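Local coordinates for protein DELTA1-pyrroline-2-carboxylate reductase (Thermococcus litoralis DSM 5473, PDB 6T3E) that probably catalyses the NAD(P)H-dependent reduction of delta1-pyrroline-2-carboxylate to L-proline, a step of L-hydroxyproline metabolism, at residues T330-L333 with A334-K337. Numbering follows the deposited sequence.
Sequences TAKL and AYEK
Lys-332 and Glu-336, one helical turn apart on helix 324-341, pair through their charged ends, while four successive i to i+4 backbone bonds define the alpha-helical backbone beneath them. Three of these, Ala-334 N to Thr-330 O, Tyr-335 N to Ala-331 O and Glu-336 N to Lys-332 O, measure 2.7 to 2.9 Å. The fourth, Lys-337 N to Leu-333 O, is longer at 3.3 Å, with an N-H...O angle of 150°.

The ion pair is long, 3.6 Å between Lys-332 NZ and Glu-336 OE2. Lys-332 CG lies anti to the backbone N (chi1 -176°), and a bend at chi2 (92°) carries the chain obliquely across the extended Glu-336 side chain. Lys-332 CG lies 3.6 Å from that oxygen, Glu-336 OE2, so the methylenes as well as the amine run past the carboxylate. Lys-332 NZ also approaches the Tyr-335 ring obliquely, 4.2 Å from CE2.

Nonpolar contact is slighter: Leu-333 CD2 and Lys-337 CD are 4.2 Å apart. The ammonium of Lys-337 is instead hydrogen-bonded to Leu-36 O, and Thr-330 OG1 to Glu-326 O.

Ala-331 and Tyr-335 pack on strands 107-114 and 121-126, whereas Thr-330 and Leu-333 meet helix 39-54. This part of helix 324-341 is therefore amphipathic, joining sheet and neighbouring helix through these four residues, while the long Lys-332 to Glu-336 pair probably adds modest electrostatic stabilisation to a helix held chiefly by its backbone bonds.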
loop_
_atom_site.group_PDB
_atom_site.type_symbol
_atom_site.label_atom_id
_atom_site.label_comp_id
_atom_site.label_asym_id
_atom_site.label_seq_id
_atom_site.Cartn_x
_atom_site.Cartn_y
_atom_site.Cartn_z
ATOM N N THR B 330 1.792 -14.372 -8.944
ATOM C CA THR B 330 3.049 -15.053 -8.667
ATOM C C THR B 330 3.204 -15.383 -7.178
ATOM O O THR B 330 3.604 -16.501 -6.828
ATOM C CB THR B 330 4.195 -14.194 -9.189
ATOM O OG1 THR B 330 4.032 -14.033 -10.603
ATOM C CG2 THR B 330 5.537 -14.847 -8.919
ATOM N N ALA B 331 2.809 -14.460 -6.291
ATOM C CA ALA B 331 2.904 -14.720 -4.857
ATOM C C ALA B 331 2.010 -15.874 -4.439
ATOM O O ALA B 331 2.418 -16.712 -3.622
ATOM C CB ALA B 331 2.522 -13.478 -4.068
ATOM N N LYS B 332 0.794 -15.954 -4.995
ATOM C CA LYS B 332 -0.084 -17.052 -4.612
ATOM C C LYS B 332 0.400 -18.361 -5.218
ATOM O O LYS B 332 0.363 -19.404 -4.560
ATOM C CB LYS B 332 -1.523 -16.750 -5.044
ATOM C CG LYS B 332 -2.577 -17.787 -4.616
ATOM C CD LYS B 332 -3.230 -17.445 -3.242
ATOM C CE LYS B 332 -4.307 -18.475 -2.795
ATOM N NZ LYS B 332 -4.289 -18.779 -1.318
ATOM N N LEU B 333 0.947 -18.292 -6.431
ATOM C CA LEU B 333 1.629 -19.425 -7.047
ATOM C C LEU B 333 2.745 -19.934 -6.146
ATOM O O LEU B 333 2.841 -21.137 -5.867
ATOM C CB LEU B 333 2.165 -18.989 -8.417
ATOM C CG LEU B 333 2.863 -19.936 -9.381
ATOM C CD1 LEU B 333 4.355 -19.954 -9.184
ATOM C CD2 LEU B 333 2.275 -21.316 -9.237
ATOM N N ALA B 334 3.614 -19.028 -5.699
ATOM C CA ALA B 334 4.738 -19.434 -4.870
ATOM C C ALA B 334 4.273 -19.899 -3.498
ATOM O O ALA B 334 4.801 -20.878 -2.958
ATOM C CB ALA B 334 5.724 -18.278 -4.740
ATOM N N TYR B 335 3.283 -19.219 -2.922
ATOM C CA TYR B 335 2.804 -19.579 -1.593
ATOM C C TYR B 335 2.207 -20.981 -1.576
ATOM O O TYR B 335 2.504 -21.785 -0.684
ATOM C CB TYR B 335 1.778 -18.550 -1.124
ATOM C CG TYR B 335 1.017 -18.930 0.118
ATOM C CD1 TYR B 335 1.613 -18.850 1.370
ATOM C CD2 TYR B 335 -0.306 -19.370 0.042
ATOM C CE1 TYR B 335 0.917 -19.192 2.519
ATOM C CE2 TYR B 335 -1.014 -19.707 1.186
ATOM C CZ TYR B 335 -0.392 -19.614 2.420
ATOM O OH TYR B 335 -1.073 -19.932 3.562
ATOM N N GLU B 336 1.390 -21.309 -2.581
ATOM C CA GLU B 336 0.741 -22.612 -2.569
ATOM C C GLU B 336 1.729 -23.739 -2.857
ATOM O O GLU B 336 1.527 -24.868 -2.397
ATOM C CB GLU B 336 -0.414 -22.624 -3.568
ATOM C CG GLU B 336 -1.651 -21.858 -3.099
ATOM C CD GLU B 336 -2.770 -21.908 -4.123
ATOM O OE1 GLU B 336 -2.692 -22.753 -5.042
ATOM O OE2 GLU B 336 -3.725 -21.109 -4.018
ATOM N N LYS B 337 2.808 -23.462 -3.589
ATOM C CA LYS B 337 3.822 -24.488 -3.791
ATOM C C LYS B 337 4.646 -24.701 -2.528
ATOM O O LYS B 337 5.099 -25.823 -2.266
ATOM C CB LYS B 337 4.716 -24.110 -4.966
ATOM C CG LYS B 337 4.174 -24.585 -6.299
ATOM C CD LYS B 337 4.997 -24.020 -7.436
ATOM C CE LYS B 337 5.277 -25.081 -8.471
ATOM N NZ LYS B 337 6.628 -25.654 -8.248
#